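Long-range contacts in N-(5'-phosphoribosyl)anthranilate isomerase (Thermococcus kodakarensis, PDB 5LHF), which catalyses the isomerisation of N-(5-phospho-beta-D-ribosyl)anthranilate to 1-(2-carboxyphenylamino)-1-deoxy-D-ribulose 5-phosphate, the third step from chorismate to tryptophan: residues 71-82 / 93-104; 119-127 / 149-157. All blocks are in the same frame, centred on the assembly; numbering follows the deposited sequence.

Contact 1 (71-82 / 93-104)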
loop_
_atom_site.group_PDB
_atom_site.type_symbol
_atom_site.label_atom_id
_atom_site.label_comp_id
_atom_site.label_asym_id
_atom_site.label_seq_id
_atom_site.Cartn_x
_atom_site.Cartn_y
_atom_site.Cartn_z
ATOM N N VAL A 71 11.615 -10.020 -8.934
ATOM C CA VAL A 71 11.104 -9.408 -10.162
ATOM C C VAL A 71 11.355 -10.318 -11.363
ATOM O O VAL A 71 10.484 -10.480 -12.230
ATOM C CB VAL A 71 11.720 -8.008 -10.351
ATOM C CG1 VAL A 71 11.309 -7.390 -11.664
ATOM C CG2 VAL A 71 11.260 -7.098 -9.217
ATOM N N GLU A 72 12.546 -10.921 -11.445
ATOM C CA GLU A 72 12.813 -11.848 -12.547
ATOM C C GLU A 72 11.851 -13.024 -12.534
ATOM O O GLU A 72 11.381 -13.459 -13.594
ATOM C CB GLU A 72 14.253 -12.376 -12.489
ATOM C CG GLU A 72 15.289 -11.312 -12.641
ATOM C CD GLU A 72 16.704 -11.846 -12.486
ATOM O OE1 GLU A 72 17.648 -11.026 -12.536
ATOM O OE2 GLU A 72 16.865 -13.077 -12.313
ATOM N N LYS A 73 11.566 -13.576 -11.348
ATOM C CA LYS A 73 10.752 -14.791 -11.288
ATOM C C LYS A 73 9.269 -14.497 -11.537
ATOM O O LYS A 73 8.559 -15.336 -12.108
ATOM C CB LYS A 73 10.922 -15.483 -9.929
ATOM C CG LYS A 73 12.328 -16.029 -9.667
ATOM C CD LYS A 73 12.650 -17.205 -10.585
ATOM C CE LYS A 73 13.805 -18.047 -10.039
ATOM N NZ LYS A 73 15.019 -17.216 -9.745
ATOM N N THR A 74 8.788 -13.326 -11.120
ATOM C CA THR A 74 7.357 -13.031 -11.185
ATOM C C THR A 74 6.941 -12.198 -12.390
ATOM O O THR A 74 5.747 -12.153 -12.708
ATOM C CB THR A 74 6.898 -12.283 -9.930
ATOM O OG1 THR A 74 7.616 -11.043 -9.831
ATOM C CG2 THR A 74 7.145 -13.127 -8.678
ATOM N N GLY A 75 7.864 -11.501 -13.036
ATOM C CA GLY A 75 7.437 -10.592 -14.072
ATOM C C GLY A 75 6.755 -9.336 -13.587
ATOM O O GLY A 75 6.117 -8.647 -14.389
ATOM N N ALA A 76 6.873 -9.007 -12.300
ATOM C CA ALA A 76 6.162 -7.852 -11.754
ATOM C C ALA A 76 6.521 -6.580 -12.506
ATOM O O ALA A 76 7.679 -6.352 -12.858
ATOM C CB ALA A 76 6.485 -7.662 -10.273
ATOM N N GLU A 77 5.508 -5.753 -12.748
ATOM C CA GLU A 77 5.618 -4.427 -13.332
ATOM C C GLU A 77 5.576 -3.335 -12.270
ATOM O O GLU A 77 6.052 -2.214 -12.502
ATOM C CB GLU A 77 4.437 -4.272 -14.302
ATOM C CG GLU A 77 4.507 -5.166 -15.533
ATOM C CD GLU A 77 5.445 -4.590 -16.553
ATOM O OE1 GLU A 77 5.931 -5.345 -17.442
ATOM O OE2 GLU A 77 5.708 -3.358 -16.467
ATOM N N TYR A 78 4.955 -3.641 -11.132
ATOM C CA TYR A 78 4.760 -2.738 -10.005
ATOM C C TYR A 78 5.307 -3.406 -8.759
ATOM O O TYR A 78 5.084 -4.598 -8.554
ATOM C CB TYR A 78 3.274 -2.438 -9.774
ATOM C CG TYR A 78 2.642 -1.691 -10.919
ATOM C CD1 TYR A 78 2.585 -0.296 -10.915
ATOM C CD2 TYR A 78 2.105 -2.373 -12.004
ATOM C CE1 TYR A 78 2.012 0.394 -11.964
ATOM C CE2 TYR A 78 1.532 -1.693 -13.052
ATOM C CZ TYR A 78 1.492 -0.312 -13.029
ATOM O OH TYR A 78 0.919 0.365 -14.081
ATOM N N ILE A 79 6.008 -2.644 -7.919
ATOM C CA ILE A 79 6.486 -3.181 -6.654
ATOM C C ILE A 79 6.149 -2.201 -5.544
ATOM O O ILE A 79 6.127 -0.979 -5.740
ATOM C CB ILE A 79 8.010 -3.494 -6.664
ATOM C CG1 ILE A 79 8.856 -2.231 -6.819
ATOM C CG2 ILE A 79 8.344 -4.493 -7.774
ATOM C CD1 ILE A 79 10.369 -2.499 -6.705
ATOM N N GLN A 80 5.853 -2.754 -4.377
ATOM C CA GLN A 80 5.590 -1.961 -3.179
ATOM C C GLN A 80 6.684 -2.306 -2.184
ATOM O O GLN A 80 6.739 -3.429 -1.674
ATOM C CB GLN A 80 4.203 -2.238 -2.613
ATOM C CG GLN A 80 3.946 -1.611 -1.236
ATOM C CD GLN A 80 2.459 -1.564 -0.908
ATOM O OE1 GLN A 80 1.615 -1.481 -1.797
ATOM N NE2 GLN A 80 2.137 -1.706 0.360
ATOM N N VAL A 81 7.552 -1.339 -1.919
ATOM C CA VAL A 81 8.713 -1.541 -1.059
ATOM C C VAL A 81 8.318 -1.129 0.354
ATOM O O VAL A 81 8.147 0.062 0.644
ATOM C CB VAL A 81 9.918 -0.749 -1.573
ATOM C CG1 VAL A 81 11.104 -0.853 -0.619
ATOM C CG2 VAL A 81 10.309 -1.250 -2.945
ATOM N N HIS A 82 8.136 -2.124 1.219
ATOM C CA HIS A 82 7.780 -1.977 2.628
ATOM C C HIS A 82 9.005 -2.076 3.516
ATOM O O HIS A 82 9.002 -2.793 4.520
ATOM C CB HIS A 82 6.761 -3.041 3.025
ATOM C CG HIS A 82 5.362 -2.532 3.151
ATOM N ND1 HIS A 82 4.923 -1.836 4.256
ATOM C CD2 HIS A 82 4.299 -2.632 2.323
ATOM C CE1 HIS A 82 3.654 -1.513 4.094
ATOM N NE2 HIS A 82 3.252 -1.988 2.930
ATOM N N LEU A 93 16.356 -0.775 -9.404
ATOM C CA LEU A 93 15.273 -1.645 -9.839
ATOM C C LEU A 93 14.483 -1.031 -10.988
ATOM O O LEU A 93 14.123 -1.735 -11.936
ATOM C CB LEU A 93 14.352 -1.955 -8.663
ATOM C CG LEU A 93 14.974 -2.863 -7.604
ATOM C CD1 LEU A 93 14.114 -2.851 -6.354
ATOM C CD2 LEU A 93 15.070 -4.295 -8.164
ATOM N N LYS A 94 14.183 0.266 -10.911
ATOM C CA LYS A 94 13.418 0.911 -11.977
ATOM C C LYS A 94 14.177 0.901 -13.297
ATOM O O LYS A 94 13.582 0.686 -14.357
ATOM C CB LYS A 94 13.061 2.345 -11.579
ATOM C CG LYS A 94 12.172 2.449 -10.349
ATOM C CD LYS A 94 12.513 3.701 -9.545
ATOM C CE LYS A 94 12.426 4.948 -10.405
ATOM N NZ LYS A 94 12.967 6.120 -9.661
ATOM N N ASP A 95 15.491 1.134 -13.261
ATOM C CA ASP A 95 16.249 1.194 -14.509
ATOM C C ASP A 95 16.548 -0.188 -15.071
ATOM O O ASP A 95 16.443 -0.400 -16.285
ATOM C CB ASP A 95 17.544 1.972 -14.297
ATOM C CG ASP A 95 17.286 3.417 -13.938
ATOM O OD1 ASP A 95 16.384 4.027 -14.554
ATOM O OD2 ASP A 95 17.975 3.941 -13.038
ATOM N N GLU A 96 16.913 -1.140 -14.212
ATOM C CA GLU A 96 17.348 -2.444 -14.677
ATOM C C GLU A 96 16.206 -3.420 -14.892
ATOM O O GLU A 96 16.367 -4.386 -15.652
ATOM C CB GLU A 96 18.374 -3.017 -13.697
ATOM C CG GLU A 96 19.662 -2.188 -13.679
ATOM C CD GLU A 96 20.597 -2.571 -12.563
ATOM O OE1 GLU A 96 21.265 -1.664 -12.023
ATOM O OE2 GLU A 96 20.659 -3.774 -12.228
ATOM N N TYR A 97 15.046 -3.179 -14.277
ATOM C CA TYR A 97 13.901 -4.044 -14.481
ATOM C C TYR A 97 12.653 -3.305 -14.941
ATOM O O TYR A 97 11.693 -3.960 -15.346
ATOM C CB TYR A 97 13.604 -4.844 -13.201
ATOM C CG TYR A 97 14.726 -5.805 -12.875
ATOM C CD1 TYR A 97 15.714 -5.466 -11.961
ATOM C CD2 TYR A 97 14.826 -7.028 -13.525
ATOM C CE1 TYR A 97 16.754 -6.337 -11.679
ATOM C CE2 TYR A 97 15.860 -7.908 -13.249
ATOM C CZ TYR A 97 16.826 -7.556 -12.327
ATOM O OH TYR A 97 17.861 -8.429 -12.053
ATOM N N GLY A 98 12.656 -1.976 -14.948
ATOM C CA GLY A 98 11.537 -1.240 -15.503
ATOM C C GLY A 98 10.281 -1.365 -14.672
ATOM O O GLY A 98 9.190 -1.492 -15.231
ATOM N N VAL A 99 10.404 -1.317 -13.361
ATOM C CA VAL A 99 9.247 -1.419 -12.477
ATOM C C VAL A 99 8.831 -0.032 -12.001
ATOM O O VAL A 99 9.645 0.894 -11.905
ATOM C CB VAL A 99 9.537 -2.368 -11.290
ATOM C CG1 VAL A 99 9.796 -3.792 -11.788
ATOM C CG2 VAL A 99 10.693 -1.865 -10.432
ATOM N N SER A 100 7.533 0.124 -11.722
ATOM C CA SER A 100 7.012 1.306 -11.043
ATOM C C SER A 100 6.993 1.008 -9.556
ATOM O O SER A 100 6.721 -0.125 -9.159
ATOM C CB SER A 100 5.597 1.647 -11.520
ATOM O OG SER A 100 5.547 1.647 -12.933
ATOM N N VAL A 101 7.284 2.013 -8.731
ATOM C CA VAL A 101 7.489 1.783 -7.306
ATOM C C VAL A 101 6.486 2.578 -6.484
ATOM O O VAL A 101 6.296 3.783 -6.707
ATOM C CB VAL A 101 8.922 2.126 -6.867
ATOM C CG1 VAL A 101 9.095 1.804 -5.383
ATOM C CG2 VAL A 101 9.925 1.358 -7.716
ATOM N N MET A 102 5.856 1.898 -5.527
ATOM C CA MET A 102 5.166 2.547 -4.419
ATOM C C MET A 102 5.990 2.265 -3.172
ATOM O O MET A 102 6.268 1.105 -2.858
ATOM C CB MET A 102 3.725 2.052 -4.279
ATOM C CG MET A 102 2.962 2.578 -3.025
ATOM S SD MET A 102 1.188 2.915 -3.254
ATOM C CE MET A 102 0.630 1.343 -3.912
ATOM N N LYS A 103 6.438 3.317 -2.498
ATOM C CA LYS A 103 7.233 3.157 -1.291
ATOM C C LYS A 103 6.341 3.362 -0.075
ATOM O O LYS A 103 5.618 4.356 0.003
ATOM C CB LYS A 103 8.394 4.152 -1.270
ATOM C CG LYS A 103 9.186 4.145 0.027
ATOM C CD LYS A 103 10.330 3.135 0.026
ATOM C CE LYS A 103 11.220 3.364 1.247
ATOM N NZ LYS A 103 10.600 2.873 2.504
ATOM N N ALA A 104 6.400 2.430 0.869
ATOM C CA ALA A 104 5.652 2.529 2.117
ATOM C C ALA A 104 6.518 3.124 3.222
ATOM O O ALA A 104 7.682 2.746 3.388
ATOM C CB ALA A 104 5.123 1.152 2.531
HETATM O O HOH W 1 5.965 -0.375 -14.884
#
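Strands 78-81 and 100-104 are the parallel neighbours of a beta-alpha-beta unit in the TIM barrel, paired from Tyr-78 opposite Ser-100 to Val-81 opposite Lys-103. Five backbone hydrogen bonds lace them, beginning with Ser-100 N to Glu-77 O (2.9 Å) and closing with Ala-104 N to Val-81 O (3.0 Å). At the N-terminal end a water links Glu-77 O with Ser-100 OG. On the face shared by Ile-79 and Val-101, CD1 of Ile-79 reaches both Leu-93 CD1 and Val-99 CG2, each at 3.8 Å. With chi1 at 65°, CG1 of Ile-79 sits between the backbone N and the carbonyl carbon and also meets Val-101 CG2. Farther out, Val-71 CG1 touches both Tyr-97 CB and Val-99 CG1. The Tyr-97 hydroxyl donates to Glu-72 OE1 (2.7 Å), striking the carboxylate from its anti side, while Glu-72 CG rests 3.5 Å from Tyr-97 CE2. A leucine in place of Tyr-97 has no hydroxyl to offer, and the Glu-72 carboxylate would probably lose this partner and be freer to turn. At the C-terminal end Ala-104 CB stands over the centre of the His-82 ring, 3.5 Å from its centroid, a CH-pi contact. On the face of Tyr-78 and Ser-100, Gln-80 and Met-102 run alongside each other, and Gln-80 OE1 accepts from Lys-7. Strand 55-59 flanks the pair beyond Gln-80, strand 132-136 beyond Met-102, and helix 64-74 packs on Ile-79 through Trp-67 and on Leu-93 through Phe-64.

Contact 2 (119-127 / 149-157)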
loop_
_atom_site.group_PDB
_atom_site.type_symbol
_atom_site.label_atom_id
_atom_site.label_comp_id
_atom_site.label_asym_id
_atom_site.label_seq_id
_atom_site.Cartn_x
_atom_site.Cartn_y
_atom_site.Cartn_z
ATOM N N GLU A 119 7.458 16.882 9.866
ATOM C CA GLU A 119 8.689 17.416 9.283
ATOM C C GLU A 119 9.717 16.318 9.051
ATOM O O GLU A 119 10.378 16.278 8.007
ATOM C CB GLU A 119 9.293 18.494 10.187
ATOM C CG GLU A 119 8.724 19.883 9.984
ATOM C CD GLU A 119 9.449 20.933 10.813
ATOM O OE1 GLU A 119 8.915 22.055 10.948
ATOM O OE2 GLU A 119 10.549 20.635 11.327
ATOM N N ARG A 120 9.889 15.438 10.033
ATOM C CA ARG A 120 10.806 14.321 9.875
ATOM C C ARG A 120 10.371 13.412 8.728
ATOM O O ARG A 120 11.207 12.910 7.969
ATOM C CB ARG A 120 10.878 13.546 11.190
ATOM C CG ARG A 120 11.761 12.309 11.191
ATOM C CD ARG A 120 11.815 11.715 12.591
ATOM N NE ARG A 120 11.495 12.720 13.606
ATOM C CZ ARG A 120 10.371 12.734 14.316
ATOM N NH1 ARG A 120 9.459 11.789 14.126
ATOM N NH2 ARG A 120 10.158 13.692 15.212
ATOM N N LEU A 121 9.063 13.203 8.570
ATOM C CA LEU A 121 8.614 12.268 7.543
ATOM C C LEU A 121 8.844 12.839 6.152
ATOM O O LEU A 121 9.230 12.109 5.235
ATOM C CB LEU A 121 7.140 11.918 7.749
ATOM C CG LEU A 121 6.577 10.817 6.843
ATOM C CD1 LEU A 121 7.558 9.648 6.722
ATOM C CD2 LEU A 121 5.216 10.347 7.367
ATOM N N LEU A 122 8.630 14.147 5.981
ATOM C CA LEU A 122 8.823 14.766 4.673
ATOM C C LEU A 122 10.275 14.694 4.228
ATOM O O LEU A 122 10.552 14.545 3.032
ATOM C CB LEU A 122 8.347 16.222 4.699
ATOM C CG LEU A 122 6.843 16.433 4.552
ATOM C CD1 LEU A 122 6.449 17.860 4.925
ATOM C CD2 LEU A 122 6.401 16.117 3.140
ATOM N N GLU A 123 11.220 14.813 5.162
ATOM C CA GLU A 123 12.615 14.770 4.741
ATOM C C GLU A 123 13.013 13.370 4.287
ATOM O O GLU A 123 13.819 13.232 3.363
ATOM C CB GLU A 123 13.546 15.287 5.846
ATOM C CG GLU A 123 13.519 14.532 7.168
ATOM C CD GLU A 123 14.368 13.259 7.172
ATOM O OE1 GLU A 123 15.349 13.177 6.398
ATOM O OE2 GLU A 123 14.045 12.335 7.952
ATOM N N LEU A 124 12.447 12.326 4.900
ATOM C CA LEU A 124 12.720 10.971 4.424
ATOM C C LEU A 124 12.096 10.743 3.051
ATOM O O LEU A 124 12.728 10.161 2.163
ATOM C CB LEU A 124 12.206 9.943 5.434
ATOM C CG LEU A 124 12.457 8.467 5.087
ATOM C CD1 LEU A 124 13.948 8.203 4.809
ATOM C CD2 LEU A 124 11.916 7.537 6.177
ATOM N N ILE A 125 10.867 11.226 2.853
ATOM C CA ILE A 125 10.160 11.015 1.592
ATOM C C ILE A 125 10.886 11.696 0.436
ATOM O O ILE A 125 10.989 11.140 -0.666
ATOM C CB ILE A 125 8.705 11.503 1.733
ATOM C CG1 ILE A 125 7.981 10.634 2.764
ATOM C CG2 ILE A 125 7.992 11.499 0.393
ATOM C CD1 ILE A 125 6.560 11.098 3.099
ATOM N N GLY A 126 11.404 12.903 0.665
ATOM C CA GLY A 126 12.121 13.617 -0.382
ATOM C C GLY A 126 13.333 12.883 -0.926
ATOM O O GLY A 126 13.777 13.180 -2.040
ATOM N N GLN A 127 13.869 11.921 -0.172
ATOM C CA GLN A 127 15.048 11.175 -0.607
ATOM C C GLN A 127 14.762 10.194 -1.736
ATOM O O GLN A 127 15.715 9.716 -2.367
ATOM C CB GLN A 127 15.650 10.422 0.578
ATOM C CG GLN A 127 15.902 11.286 1.805
ATOM C CD GLN A 127 16.582 10.519 2.928
ATOM O OE1 GLN A 127 16.942 9.354 2.766
ATOM N NE2 GLN A 127 16.757 11.169 4.075
ATOM N N VAL A 149 -0.404 13.725 11.375
ATOM C CA VAL A 149 0.831 13.755 10.599
ATOM C C VAL A 149 0.524 13.567 9.120
ATOM O O VAL A 149 0.999 14.326 8.266
ATOM C CB VAL A 149 1.807 12.678 11.106
ATOM C CG1 VAL A 149 3.032 12.593 10.193
ATOM C CG2 VAL A 149 2.212 12.958 12.553
ATOM N N SER A 150 -0.283 12.548 8.800
ATOM C CA SER A 150 -0.540 12.212 7.407
ATOM C C SER A 150 -1.247 13.351 6.691
ATOM O O SER A 150 -0.993 13.602 5.503
ATOM C CB SER A 150 -1.364 10.925 7.327
ATOM O OG SER A 150 -0.678 9.860 7.968
ATOM N N ALA A 151 -2.140 14.054 7.398
ATOM C CA ALA A 151 -2.848 15.164 6.774
ATOM C C ALA A 151 -1.884 16.249 6.314
ATOM O O ALA A 151 -2.096 16.865 5.263
ATOM C CB ALA A 151 -3.889 15.735 7.739
ATOM N N ILE A 152 -0.805 16.477 7.063
ATOM C CA ILE A 152 0.192 17.452 6.630
ATOM C C ILE A 152 0.944 16.945 5.402
ATOM O O ILE A 152 1.182 17.697 4.448
ATOM C CB ILE A 152 1.146 17.791 7.790
ATOM C CG1 ILE A 152 0.376 18.483 8.922
ATOM C CG2 ILE A 152 2.282 18.673 7.298
ATOM C CD1 ILE A 152 1.181 18.664 10.218
ATOM N N ILE A 153 1.318 15.660 5.399
ATOM C CA ILE A 153 2.028 15.085 4.262
ATOM C C ILE A 153 1.169 15.137 3.005
ATOM O O ILE A 153 1.679 15.359 1.897
ATOM C CB ILE A 153 2.458 13.639 4.571
ATOM C CG1 ILE A 153 3.163 13.538 5.931
ATOM C CG2 ILE A 153 3.327 13.099 3.443
ATOM C CD1 ILE A 153 4.459 14.276 6.009
ATOM N N ALA A 154 -0.145 14.917 3.149
ATOM C CA ALA A 154 -1.028 14.802 1.995
ATOM C C ALA A 154 -1.172 16.113 1.238
ATOM O O ALA A 154 -1.628 16.099 0.092
ATOM C CB ALA A 154 -2.418 14.306 2.427
ATOM N N LYS A 155 -0.803 17.242 1.853
ATOM C CA LYS A 155 -0.846 18.515 1.141
ATOM C C LYS A 155 0.306 18.648 0.149
ATOM O O LYS A 155 0.173 19.369 -0.848
ATOM C CB LYS A 155 -0.829 19.678 2.138
ATOM C CG LYS A 155 -2.067 19.718 3.022
ATOM C CD LYS A 155 -1.961 20.794 4.082
ATOM C CE LYS A 155 -2.996 20.592 5.170
ATOM N NZ LYS A 155 -3.005 21.723 6.133
ATOM N N GLU A 156 1.424 17.958 0.400
ATOM C CA GLU A 156 2.624 18.035 -0.431
ATOM C C GLU A 156 2.736 16.919 -1.459
ATOM O O GLU A 156 3.390 17.105 -2.493
ATOM C CB GLU A 156 3.886 18.004 0.440
ATOM C CG GLU A 156 4.047 19.198 1.355
ATOM C CD GLU A 156 3.739 20.512 0.661
ATOM O OE1 GLU A 156 4.325 20.773 -0.414
ATOM O OE2 GLU A 156 2.897 21.277 1.187
ATOM N N TYR A 157 2.157 15.756 -1.189
ATOM C CA TYR A 157 2.205 14.632 -2.109
ATOM C C TYR A 157 0.827 14.004 -2.187
ATOM O O TYR A 157 0.083 14.013 -1.201
ATOM C CB TYR A 157 3.211 13.562 -1.660
ATOM C CG TYR A 157 4.638 14.051 -1.532
ATOM C CD1 TYR A 157 5.470 14.127 -2.643
ATOM C CD2 TYR A 157 5.158 14.421 -0.297
ATOM C CE1 TYR A 157 6.776 14.568 -2.530
ATOM C CE2 TYR A 157 6.465 14.858 -0.173
ATOM C CZ TYR A 157 7.266 14.934 -1.293
ATOM O OH TYR A 157 8.564 15.377 -1.174
#
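Ile-153 pushes its CD1 methyl against Leu-122 CG at 3.5 Å, in the tightly packed part of the contact between helices 119-126 and 149-156. The two side chains run antiparallel, each passing alongside the other, and the same methyl also meets Leu-121 CB at 4.0 Å. The other branch of Ile-153, CG2, lies anti to the backbone N (CG1 having chi1 -49°) and faces Ile-125 CD1 at 3.8 Å, so both branches of one isoleucine are used. This apolar cluster continues inward, where Leu-121, Ile-125 and Ile-153 press on strand 132-136. Toward the C-terminal ends the Tyr-157 ring takes two aliphatic partners in different ways: Ile-125 CG2 lies over one face, displaced toward the rim, in a CH-pi contact 4.0 Å from the centroid, whereas Leu-122 CD2 meets the edge in plane, 3.5 Å from Tyr-157 CE2. Packing thins on the solvent side. There Glu-156 offers just its CB to Leu-122 CD2, its carboxylate turning away, and the Tyr-157 hydroxyl comes no nearer Gly-126 CA than 4.0 Å. No hydrogen bond joins the segments. With axes 9.9 Å apart and inclined at 42°, they are successive helices of the outer layer of a TIM barrel, packed side by side around the sheet.

How the contacts relate
Contact 1 joins adjacent strands of the barrel wall and the helix ends behind them, whereas contact 2 joins two helices of the surrounding layer, so wall and shell of one TIM barrel are each represented. They follow in series along the chain: strand 100-106, which contact 1 uses, is followed, after a short loop, by helix 114-126 of contact 2. Their centres are about 23 Å apart and their nearest atoms about 6 Å, without touching. Phe-105, next after contact 1, bridges this gap, packing against Leu-121 and Ile-125. In TIM-barrel enzymes the active site lies at the C-terminal ends of the strands, the end where His-82 and Ala-104 of contact 1 stand.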